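Local structure of tyrosine-protein phosphatase YwqE (Bacillus subtilis, 3QY6) at residues Asp3-Ile8 with Ile38-His43; Gly78-Ile83 with Tyr104-Phe109; Gln161-Ser166 with Ala192-Asn197; Asn186-Val191 with Tyr222-Asn227. The protein removes phosphate from tyrosine residues of target proteins such as YwqD, YwqF and Ssb, working as a manganese-dependent hydrolase. One frame throughout, in Å; residues are numbered along the deposited sequence.

Interaction 1 of 4, residues Asp3-Ile8 with Ile38-His43; sequences DIHCHI and IATPHH. With FE (Fe (III) ion), chain C; MG (magnesium ion), chain D.
H7 and H42 meet as an offset stack, their ring centroids 4.5 Å apart and their planes inclined by 23°. H7 CE1 stands over one face of the H42 imidazole, displaced toward the rim, and comes within 3.3 Å of H42 CD2. The two side chains cross at about a right angle, and their tips serve different metals: H7 NE2 binds an iron ion at 2.0 Å, while H42 NE2 binds the magnesium ion at 2.0 Å. A water ligates both ions, and D13 takes a hydrogen bond from H7 ND1, which fixes the turn of that ring. H5 reaches the same iron through NE2 at 2.2 Å. With CG anti to the backbone N (chi1 179°), its ring swings out across T40, which it crosses nearly perpendicularly; Q161 OE1 is hydrogen-bonded to H5 ND1. H5 and H7 thus form the His-X-His pair of a metallo-dependent hydrolase. Between them, T40 clasps C6 twice: T40 N donates to C6 O (3.0 Å, 175°), and T40 OG1 receives C6 N at 3.0 Å. T40 CG2 is left against I4 O, a buried carbonyl without a polar partner. Further back, I38 N bonds to D3 O at 2.8 Å, and I4 and I38 run side by side, joined through methyl groups. Strands 2-3 and 36-38 are parallel neighbours here, continuing into the loops that carry the metal ligands. Strand 190-192 flanks D3 and I4, L106 of strand 104-108 packs on H5 and T40, and strand 42-43 lies beside strand 80-82.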
# COMPACT_ATOMS: atom_id res chain seq x y z
N ASP A 3 2.37 -8.55 -1.75
CA ASP A 3 1.90 -7.26 -2.24
C ASP A 3 0.93 -6.71 -1.19
O ASP A 3 -0.07 -7.36 -0.86
CB ASP A 3 1.26 -7.46 -3.63
CG ASP A 3 0.90 -6.14 -4.30
OD1 ASP A 3 1.67 -5.18 -4.19
OD2 ASP A 3 -0.14 -6.08 -4.98
N ILE A 4 1.24 -5.54 -0.63
CA ILE A 4 0.54 -5.06 0.58
C ILE A 4 -0.57 -4.03 0.32
O ILE A 4 -1.22 -3.54 1.26
CB ILE A 4 1.48 -4.50 1.68
CG1 ILE A 4 2.18 -3.19 1.30
CG2 ILE A 4 2.55 -5.58 2.13
CD1 ILE A 4 2.46 -2.28 2.57
N HIS A 5 -0.79 -3.73 -0.96
CA HIS A 5 -1.80 -2.68 -1.30
C HIS A 5 -2.24 -3.05 -2.69
O HIS A 5 -1.43 -3.00 -3.63
CB HIS A 5 -1.11 -1.33 -1.28
CG HIS A 5 -1.99 -0.16 -1.64
ND1 HIS A 5 -1.57 1.12 -1.41
CD2 HIS A 5 -3.19 -0.06 -2.26
CE1 HIS A 5 -2.49 1.98 -1.85
NE2 HIS A 5 -3.50 1.28 -2.34
N CYS A 6 -3.51 -3.43 -2.82
CA CYS A 6 -4.03 -3.92 -4.08
C CYS A 6 -5.55 -3.94 -4.11
O CYS A 6 -6.19 -4.30 -3.14
CB CYS A 6 -3.54 -5.37 -4.34
SG CYS A 6 -3.85 -6.00 -6.00
N HIS A 7 -6.10 -3.61 -5.26
CA HIS A 7 -7.57 -3.53 -5.45
C HIS A 7 -8.16 -4.70 -6.26
O HIS A 7 -8.89 -4.52 -7.26
CB HIS A 7 -7.93 -2.14 -6.01
CG HIS A 7 -7.52 -1.02 -5.11
ND1 HIS A 7 -8.35 -0.54 -4.12
CD2 HIS A 7 -6.36 -0.34 -4.99
CE1 HIS A 7 -7.73 0.42 -3.45
NE2 HIS A 7 -6.51 0.55 -3.95
N ILE A 8 -7.87 -5.92 -5.78
CA ILE A 8 -8.20 -7.16 -6.46
C ILE A 8 -9.58 -7.70 -6.10
O ILE A 8 -10.15 -8.50 -6.86
CB ILE A 8 -7.11 -8.26 -6.19
CG1 ILE A 8 -7.31 -9.51 -7.07
CG2 ILE A 8 -7.05 -8.62 -4.70
CD1 ILE A 8 -6.10 -10.45 -7.11
N ILE A 38 -2.31 -8.76 0.08
CA ILE A 38 -3.22 -8.16 1.06
C ILE A 38 -4.16 -7.21 0.29
O ILE A 38 -3.73 -6.14 -0.19
CB ILE A 38 -2.48 -7.36 2.15
CG1 ILE A 38 -1.32 -8.21 2.71
CG2 ILE A 38 -3.46 -6.93 3.29
CD1 ILE A 38 -0.57 -7.53 3.86
N ALA A 39 -5.41 -7.67 0.14
CA ALA A 39 -6.45 -6.87 -0.47
C ALA A 39 -6.71 -5.67 0.40
O ALA A 39 -6.91 -5.79 1.62
CB ALA A 39 -7.75 -7.68 -0.64
N THR A 40 -6.73 -4.50 -0.22
CA THR A 40 -6.94 -3.26 0.52
C THR A 40 -7.99 -2.39 -0.17
O THR A 40 -7.66 -1.34 -0.66
CB THR A 40 -5.63 -2.45 0.66
OG1 THR A 40 -5.11 -2.15 -0.64
CG2 THR A 40 -4.60 -3.29 1.43
N PRO A 41 -9.25 -2.84 -0.17
CA PRO A 41 -10.22 -1.97 -0.88
C PRO A 41 -10.37 -0.60 -0.20
O PRO A 41 -10.11 -0.45 1.01
CB PRO A 41 -11.52 -2.78 -0.84
CG PRO A 41 -11.33 -3.78 0.25
CD PRO A 41 -9.86 -4.04 0.40
N HIS A 42 -10.75 0.40 -1.00
CA HIS A 42 -11.01 1.74 -0.51
C HIS A 42 -12.10 1.73 0.53
O HIS A 42 -13.15 1.11 0.34
CB HIS A 42 -11.45 2.65 -1.64
CG HIS A 42 -10.34 3.09 -2.52
ND1 HIS A 42 -9.39 4.00 -2.11
CD2 HIS A 42 -10.04 2.78 -3.80
CE1 HIS A 42 -8.54 4.21 -3.09
NE2 HIS A 42 -8.92 3.49 -4.14
N HIS A 43 -11.84 2.38 1.64
CA HIS A 43 -12.87 2.51 2.63
C HIS A 43 -12.98 3.97 3.02
O HIS A 43 -12.06 4.52 3.57
CB HIS A 43 -12.51 1.67 3.82
CG HIS A 43 -13.49 1.77 4.93
ND1 HIS A 43 -14.73 1.20 4.87
CD2 HIS A 43 -13.40 2.38 6.12
CE1 HIS A 43 -15.37 1.45 5.99
NE2 HIS A 43 -14.59 2.17 6.76
FE FE C . -5.18 2.00 -3.58
MG MG D . -8.49 3.27 -6.07
O HOH W 1 -4.67 3.18 -3.62
O HOH W 2 -6.57 3.08 -4.94
O HOH W 3 -7.51 4.56 -5.99

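Interaction 2 of 4, residues Gly78-Ile83 with Tyr104-Phe109; sequences GQEIRI and YILIEF. With FE (Fe (III) ion), chain B; FE (Fe (III) ion), chain C.
R82 turns the edge of its guanidinium onto one face of the E108 carboxylate, gripping it side-on with NE and NH2. Both nitrogens end on one atom, E108 OE2, at 2.7 Å from R82 NE and 3.0 Å from R82 NH2. They come from the same face of the carboxylate, above its plane, whereas OE2 lies close to the guanidinium plane. Bends at chi2 (77°) and chi3 (49°) bring the arginine back over its partner. With a leucine in place of R82, E108 OE2 would lose both N-H donors and the carboxylate would probably be freer to turn about its metal-bound oxygen. That oxygen, E108 OE1, binds one iron at 2.2 Å. E80, fully extended, bridges the pair of irons: OE1 joins E108 and H136 on the first, and OE2 binds the second at 2.1 Å. Strands 80-82 and 104-108 belong to a parallel beta-alpha-beta unit, with helix 87-92 between them, in a TIM-barrel-type fold. I81 N to L106 O, E108 N to I81 O (2.7 Å) and I83 N to E108 O form the ladder. On the side away from the metals, I81 CD1 touches I105 CG2 at 3.6 Å, I83 CB rests on I107 CG2, and I83 CD1 meets the edge of the F109 ring at CE1, with helix 118-127 packed beyond.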
# COMPACT_ATOMS: atom_id res chain seq x y z
N GLY A 78 -7.63 -6.59 4.28
CA GLY A 78 -7.12 -5.33 4.71
C GLY A 78 -8.03 -4.25 4.18
O GLY A 78 -9.10 -4.56 3.63
N GLN A 79 -7.62 -3.00 4.38
CA GLN A 79 -8.33 -1.83 3.84
C GLN A 79 -7.35 -0.73 3.50
O GLN A 79 -6.33 -0.57 4.18
CB GLN A 79 -9.33 -1.24 4.85
CG GLN A 79 -10.67 -1.96 5.02
CD GLN A 79 -11.48 -1.38 6.19
OE1 GLN A 79 -10.93 -0.78 7.12
NE2 GLN A 79 -12.79 -1.59 6.15
N GLU A 80 -7.67 0.03 2.46
CA GLU A 80 -7.04 1.31 2.25
C GLU A 80 -7.92 2.38 2.90
O GLU A 80 -8.96 2.78 2.34
CB GLU A 80 -6.85 1.60 0.77
CG GLU A 80 -6.06 2.91 0.56
CD GLU A 80 -5.89 3.28 -0.90
OE1 GLU A 80 -5.33 4.33 -1.16
OE2 GLU A 80 -6.26 2.50 -1.79
N ILE A 81 -7.50 2.82 4.07
CA ILE A 81 -8.33 3.67 4.91
C ILE A 81 -8.08 5.13 4.59
O ILE A 81 -7.02 5.69 4.89
CB ILE A 81 -8.11 3.35 6.42
CG1 ILE A 81 -8.49 1.89 6.71
CG2 ILE A 81 -8.90 4.32 7.33
CD1 ILE A 81 -7.75 1.30 7.96
N ARG A 82 -9.06 5.75 3.95
CA ARG A 82 -8.99 7.20 3.81
C ARG A 82 -9.04 7.82 5.20
O ARG A 82 -9.97 7.59 5.99
CB ARG A 82 -10.10 7.74 2.91
CG ARG A 82 -10.13 9.29 2.81
CD ARG A 82 -9.05 9.91 1.88
NE ARG A 82 -8.98 9.26 0.57
CZ ARG A 82 -9.82 9.46 -0.45
NH1 ARG A 82 -10.82 10.33 -0.36
NH2 ARG A 82 -9.63 8.79 -1.58
N ILE A 83 -8.01 8.60 5.49
CA ILE A 83 -7.79 9.14 6.81
C ILE A 83 -9.02 9.91 7.30
O ILE A 83 -9.67 10.63 6.53
CB ILE A 83 -6.54 10.02 6.86
CG1 ILE A 83 -6.16 10.34 8.31
CG2 ILE A 83 -6.71 11.31 6.02
CD1 ILE A 83 -4.76 10.92 8.50
N TYR A 104 0.33 -3.14 11.28
CA TYR A 104 0.47 -2.17 10.22
C TYR A 104 -0.88 -1.79 9.66
O TYR A 104 -1.61 -2.65 9.32
CB TYR A 104 1.35 -2.74 9.14
CG TYR A 104 2.70 -3.03 9.66
CD1 TYR A 104 3.70 -2.11 9.55
CD2 TYR A 104 2.97 -4.20 10.30
CE1 TYR A 104 4.93 -2.36 10.04
CE2 TYR A 104 4.20 -4.45 10.80
CZ TYR A 104 5.17 -3.53 10.67
OH TYR A 104 6.40 -3.79 11.17
N ILE A 105 -1.15 -0.50 9.57
CA ILE A 105 -2.42 0.00 9.03
C ILE A 105 -2.17 0.84 7.78
O ILE A 105 -1.34 1.74 7.80
CB ILE A 105 -3.13 0.98 10.00
CG1 ILE A 105 -3.15 0.47 11.43
CG2 ILE A 105 -4.54 1.31 9.50
CD1 ILE A 105 -3.34 1.62 12.45
N LEU A 106 -2.91 0.59 6.71
CA LEU A 106 -2.71 1.38 5.49
C LEU A 106 -3.68 2.55 5.53
O LEU A 106 -4.90 2.37 5.53
CB LEU A 106 -2.91 0.53 4.24
CG LEU A 106 -2.60 1.20 2.91
CD1 LEU A 106 -1.09 1.46 2.74
CD2 LEU A 106 -3.14 0.33 1.75
N ILE A 107 -3.10 3.74 5.61
CA ILE A 107 -3.86 4.99 5.68
C ILE A 107 -3.59 5.90 4.47
O ILE A 107 -2.44 6.21 4.13
CB ILE A 107 -3.56 5.72 7.00
CG1 ILE A 107 -3.96 4.85 8.21
CG2 ILE A 107 -4.27 7.08 7.05
CD1 ILE A 107 -3.31 5.31 9.52
N GLU A 108 -4.67 6.36 3.81
CA GLU A 108 -4.55 7.18 2.62
C GLU A 108 -4.97 8.63 2.88
O GLU A 108 -6.04 8.88 3.42
CB GLU A 108 -5.48 6.62 1.51
CG GLU A 108 -5.35 7.36 0.17
CD GLU A 108 -6.55 7.14 -0.74
OE1 GLU A 108 -6.37 7.10 -1.98
OE2 GLU A 108 -7.67 7.01 -0.21
N PHE A 109 -4.15 9.58 2.46
CA PHE A 109 -4.52 10.99 2.55
C PHE A 109 -5.44 11.33 1.38
O PHE A 109 -5.40 10.67 0.33
CB PHE A 109 -3.29 11.89 2.54
CG PHE A 109 -2.34 11.67 3.71
CD1 PHE A 109 -2.81 11.37 4.99
CD2 PHE A 109 -0.98 11.85 3.52
CE1 PHE A 109 -1.91 11.21 6.05
CE2 PHE A 109 -0.07 11.69 4.57
CZ PHE A 109 -0.55 11.37 5.84
FE FE B . -5.40 5.40 -2.99
FE FE C . -5.18 2.00 -3.58
O HOH W 4 -5.30 -1.16 6.69
O HOH W 5 -9.24 4.81 0.32
O HOH W 1 -4.67 3.18 -3.62
O HOH W 6 -6.00 6.52 -4.79
O HOH W 7 -7.08 4.92 -3.34
O HOH W 2 -6.57 3.08 -4.94

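Interaction 3 of 4, residues Gln161-Ser166 with Ala192-Asn197; sequences QITSGS and ASDAHN. With FE (Fe (III) ion), chain C; MG (magnesium ion), chain D.
Backbone hydrogen bonds join T163 and A192 in a parallel bridge: A192 N donates to I162 O at 3.1 Å, and S164 N to A192 O at 2.9 Å. The same A192 carbonyl also takes a CA-H contact from T163, just where strand 159-163 gives way to helix 164-167. Apolar packing is slight but close. A192 CB lies 3.7 Å from Q161 CG, beneath a side chain bent at chi2 (-91°), and T163 CG2 comes to 3.9 Å from D194 CB, crossing it at a slant. Polar side-chain bonds within 192-197 set the groups in place. S193 OG accepts from A195 N, an ST turn, and is also bonded to D3. H196 ND1 donates to D194 O at 2.9 Å, with the oxygen in the ring plane but the nitrogen above the carbonyl plane. Two waters tie the segments together: one takes a proton from Q161 NE2 and gives to T163 OG1 and D194 OD2, while the other gives to T163 OG1 and to D194 OD2, the latter at 2.7 Å. T163 OG1 is bonded to E138 as well. Metal bonds complete the set, D194 OD1 to an iron at 2.2 Å and H196 NE2 to magnesium at 2.3 Å. D194 therefore divides its carboxylate, one oxygen on the metal and the other on waters through which T163 and Q161 act as its second shell, while its backbone carbonyl, by taking the bond from ND1, orients the other ligand, H196, with NE2 facing its ion.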
# COMPACT_ATOMS: atom_id res chain seq x y z
N GLN A 161 4.44 3.59 1.64
CA GLN A 161 4.45 2.60 0.58
C GLN A 161 4.36 3.31 -0.78
O GLN A 161 3.38 4.02 -1.05
CB GLN A 161 3.28 1.61 0.80
CG GLN A 161 2.87 0.79 -0.41
CD GLN A 161 1.79 1.47 -1.23
OE1 GLN A 161 0.83 2.02 -0.67
NE2 GLN A 161 1.95 1.47 -2.55
N ILE A 162 5.38 3.11 -1.62
CA ILE A 162 5.44 3.67 -2.98
C ILE A 162 4.76 2.74 -3.97
O ILE A 162 4.74 1.54 -3.76
CB ILE A 162 6.94 3.89 -3.40
CG1 ILE A 162 7.07 4.86 -4.56
CG2 ILE A 162 7.63 2.56 -3.72
CD1 ILE A 162 7.11 6.31 -4.17
N THR A 163 4.17 3.29 -5.04
CA THR A 163 3.53 2.49 -6.07
C THR A 163 4.54 2.00 -7.11
O THR A 163 5.31 2.81 -7.67
CB THR A 163 2.44 3.30 -6.80
OG1 THR A 163 1.66 4.02 -5.83
CG2 THR A 163 1.57 2.41 -7.64
N SER A 164 4.55 0.69 -7.36
CA SER A 164 5.46 0.12 -8.37
C SER A 164 5.32 0.89 -9.68
O SER A 164 6.31 1.37 -10.23
CB SER A 164 5.22 -1.36 -8.61
OG SER A 164 5.34 -2.11 -7.41
N GLY A 165 4.08 1.02 -10.14
CA GLY A 165 3.79 1.73 -11.39
C GLY A 165 4.37 3.14 -11.47
O GLY A 165 4.75 3.56 -12.56
N SER A 166 4.44 3.86 -10.33
CA SER A 166 5.01 5.20 -10.30
C SER A 166 6.51 5.18 -10.65
O SER A 166 7.01 6.03 -11.41
CB SER A 166 4.78 5.88 -8.93
OG SER A 166 3.39 6.14 -8.71
N ALA A 192 4.50 -1.50 -3.54
CA ALA A 192 3.31 -2.31 -3.74
C ALA A 192 2.60 -1.85 -5.02
O ALA A 192 2.86 -0.75 -5.51
CB ALA A 192 2.36 -2.25 -2.50
N SER A 193 1.71 -2.70 -5.53
CA SER A 193 1.12 -2.52 -6.85
C SER A 193 0.09 -1.39 -6.90
O SER A 193 0.02 -0.64 -7.89
CB SER A 193 0.43 -3.80 -7.31
OG SER A 193 -0.75 -4.05 -6.59
N ASP A 194 -0.73 -1.31 -5.86
CA ASP A 194 -1.96 -0.54 -5.93
C ASP A 194 -2.69 -0.92 -7.23
O ASP A 194 -3.29 -0.06 -7.86
CB ASP A 194 -1.62 0.94 -5.85
CG ASP A 194 -2.83 1.83 -5.51
OD1 ASP A 194 -3.93 1.32 -5.23
OD2 ASP A 194 -2.62 3.04 -5.43
N ALA A 195 -2.65 -2.19 -7.63
CA ALA A 195 -3.24 -2.57 -8.93
C ALA A 195 -4.76 -2.46 -8.90
O ALA A 195 -5.41 -2.82 -7.92
CB ALA A 195 -2.81 -3.99 -9.32
N HIS A 196 -5.34 -1.92 -9.98
CA HIS A 196 -6.80 -1.86 -10.14
C HIS A 196 -7.34 -2.75 -11.25
O HIS A 196 -8.50 -3.17 -11.23
CB HIS A 196 -7.21 -0.42 -10.44
CG HIS A 196 -7.17 0.48 -9.25
ND1 HIS A 196 -6.00 0.76 -8.57
CD2 HIS A 196 -8.14 1.21 -8.66
CE1 HIS A 196 -6.26 1.60 -7.59
NE2 HIS A 196 -7.54 1.90 -7.62
N ASN A 197 -6.48 -3.04 -12.23
CA ASN A 197 -6.88 -3.78 -13.44
C ASN A 197 -5.63 -4.25 -14.22
O ASN A 197 -4.52 -3.99 -13.79
CB ASN A 197 -7.79 -2.90 -14.32
CG ASN A 197 -7.13 -1.59 -14.70
OD1 ASN A 197 -6.10 -1.58 -15.37
ND2 ASN A 197 -7.71 -0.48 -14.26
FE FE C . -5.18 2.00 -3.58
MG MG D . -8.49 3.27 -6.07
O HOH W 8 0.15 2.93 -3.96
O HOH W 9 -0.84 4.70 -6.71
O HOH W 10 1.66 -0.40 -9.85
O HOH W 1 -4.67 3.18 -3.62
O HOH W 2 -6.57 3.08 -4.94
O HOH W 3 -7.51 4.56 -5.99

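Interaction 4 of 4, residues Asn186-Val191 with Tyr222-Asn227; sequences NLIHFV and YMLTEN
At the edge of the F190 ring, in its plane, sits the backbone oxygen of N227, 3.4 Å from F190 CE1. N227 CB comes to 3.7 Å from the same ring atom, F190 CE1, and the F190 and N227 side chains cross at about a right angle, with ring and amide planes 67° apart. One face of F190 is covered by I4, whose CD1 stands above CG. The other flat group, the N227 amide, works through its edge: ND2 donates to H189 O at 2.9 Å, an almost straight bond (162°) that meets a lone pair in the carbonyl plane and keeps the acceptor in the amide plane. N227 OD1 is bonded to the backbone N of F238. An alanine at N227 would remove the whole amide, and H189 O and F238 N would probably both be left without this partner. One turn earlier, L224 points at the strand. L224 CG is anti to its carbonyl carbon (chi1 -66°), which places L224 CD2 over the H189-F190 peptide, 3.4 Å from H189 C, while L224 CD1 packs on V191 CG2 at 3.6 Å. A water accepts from V191 N and donates to L224 O (2.7 Å), linking strand to helix where the sheet has its last strand. L212 of helix 205-216 touches both V191 and L224. Residues 222-227 of helix 219-232 cross strand 190-192 roughly at right angles and pack on its N-terminal end, structural packing within a protein of the TIM-barrel clan, with the F190 side chain about 13 Å from a bound iron.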
# COMPACT_ATOMS: atom_id res chain seq x y z
N ASN A 186 15.09 8.01 1.81
CA ASN A 186 14.79 6.96 2.78
C ASN A 186 13.37 7.02 3.37
O ASN A 186 13.10 6.43 4.41
CB ASN A 186 15.83 6.93 3.91
CG ASN A 186 17.21 6.56 3.42
OD1 ASN A 186 18.20 7.20 3.80
ND2 ASN A 186 17.30 5.51 2.60
N LEU A 187 12.46 7.72 2.69
CA LEU A 187 11.09 7.92 3.19
C LEU A 187 10.13 6.77 2.84
O LEU A 187 8.98 6.77 3.27
CB LEU A 187 10.54 9.29 2.74
CG LEU A 187 11.44 10.54 2.94
CD1 LEU A 187 10.73 11.84 2.57
CD2 LEU A 187 12.02 10.63 4.35
N ILE A 188 10.62 5.78 2.09
CA ILE A 188 9.79 4.69 1.58
C ILE A 188 10.24 3.35 2.16
O ILE A 188 11.43 3.03 2.11
CB ILE A 188 9.89 4.61 0.02
CG1 ILE A 188 9.50 5.94 -0.64
CG2 ILE A 188 9.13 3.38 -0.51
CD1 ILE A 188 8.09 6.46 -0.34
N HIS A 189 9.29 2.57 2.67
CA HIS A 189 9.59 1.29 3.34
C HIS A 189 8.95 0.07 2.65
O HIS A 189 9.31 -1.08 2.94
CB HIS A 189 9.20 1.37 4.82
CG HIS A 189 9.55 2.68 5.45
ND1 HIS A 189 10.76 2.92 6.08
CD2 HIS A 189 8.86 3.84 5.52
CE1 HIS A 189 10.79 4.16 6.51
NE2 HIS A 189 9.65 4.75 6.18
N PHE A 190 8.02 0.33 1.73
CA PHE A 190 7.40 -0.76 0.97
C PHE A 190 7.22 -0.34 -0.49
O PHE A 190 7.08 0.84 -0.78
CB PHE A 190 6.02 -1.16 1.53
CG PHE A 190 6.00 -1.43 3.01
CD1 PHE A 190 6.34 -2.70 3.50
CD2 PHE A 190 5.61 -0.44 3.91
CE1 PHE A 190 6.31 -2.97 4.86
CE2 PHE A 190 5.59 -0.71 5.29
CZ PHE A 190 5.93 -1.98 5.76
N VAL A 191 7.25 -1.32 -1.38
CA VAL A 191 6.78 -1.12 -2.74
C VAL A 191 5.58 -2.02 -2.95
O VAL A 191 5.65 -3.19 -2.62
CB VAL A 191 7.85 -1.46 -3.80
CG1 VAL A 191 7.40 -0.94 -5.16
CG2 VAL A 191 9.18 -0.81 -3.47
N TYR A 222 15.86 -5.35 -2.28
CA TYR A 222 15.77 -6.55 -1.46
C TYR A 222 15.21 -6.24 -0.08
O TYR A 222 14.43 -7.02 0.45
CB TYR A 222 17.12 -7.27 -1.33
CG TYR A 222 17.03 -8.55 -0.51
CD1 TYR A 222 16.52 -9.72 -1.07
CD2 TYR A 222 17.42 -8.58 0.83
CE1 TYR A 222 16.42 -10.89 -0.33
CE2 TYR A 222 17.33 -9.74 1.58
CZ TYR A 222 16.83 -10.90 0.99
OH TYR A 222 16.72 -12.07 1.71
N MET A 223 15.61 -5.10 0.49
CA MET A 223 15.14 -4.69 1.81
C MET A 223 13.64 -4.37 1.77
O MET A 223 12.90 -4.76 2.67
CB MET A 223 15.91 -3.47 2.34
CG MET A 223 17.40 -3.69 2.69
SD MET A 223 17.80 -5.23 3.56
CE MET A 223 17.14 -4.92 5.20
N LEU A 224 13.21 -3.67 0.73
CA LEU A 224 11.80 -3.25 0.61
C LEU A 224 10.89 -4.48 0.50
O LEU A 224 9.86 -4.56 1.17
CB LEU A 224 11.62 -2.30 -0.58
CG LEU A 224 12.30 -0.93 -0.51
CD1 LEU A 224 12.28 -0.21 -1.84
CD2 LEU A 224 11.65 -0.08 0.55
N THR A 225 11.31 -5.44 -0.33
CA THR A 225 10.62 -6.71 -0.55
C THR A 225 10.53 -7.49 0.77
O THR A 225 9.51 -8.08 1.10
CB THR A 225 11.35 -7.52 -1.67
OG1 THR A 225 11.38 -6.75 -2.88
CG2 THR A 225 10.69 -8.84 -1.95
N GLU A 226 11.62 -7.46 1.54
CA GLU A 226 11.66 -8.17 2.81
C GLU A 226 10.79 -7.49 3.88
O GLU A 226 10.22 -8.16 4.74
CB GLU A 226 13.13 -8.36 3.25
CG GLU A 226 13.37 -9.35 4.40
CD GLU A 226 12.76 -10.73 4.19
OE1 GLU A 226 12.59 -11.19 3.03
OE2 GLU A 226 12.45 -11.36 5.23
N ASN A 227 10.67 -6.16 3.82
CA ASN A 227 9.75 -5.45 4.71
C ASN A 227 8.30 -5.95 4.60
O ASN A 227 7.60 -6.08 5.61
CB ASN A 227 9.83 -3.95 4.47
CG ASN A 227 11.04 -3.33 5.14
OD1 ASN A 227 11.68 -3.95 6.00
ND2 ASN A 227 11.37 -2.10 4.77
O HOH W 11 7.68 -4.09 -0.33

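How the interactions relate
All four contacts lie in one TIM-barrel-type domain and reach its six-stranded parallel sheet. Interactions 1 and 2 follow one another along the chain, both closed before interactions 3 and 4 open; the segments of those last two alternate along the chain, and strand 190-192 serves both. The centres of interactions 1 and 2 are about 9 Å apart, and strands 42-43 and 80-82 pair between them; interaction 3 is about 10 Å from interaction 1. These three share one iron and a metal-bridging water, so ligands from distant parts of the sequence converge on a single site. Interaction 4, about 17 Å from interaction 1, lies outside that site and joins the barrel to its last helix.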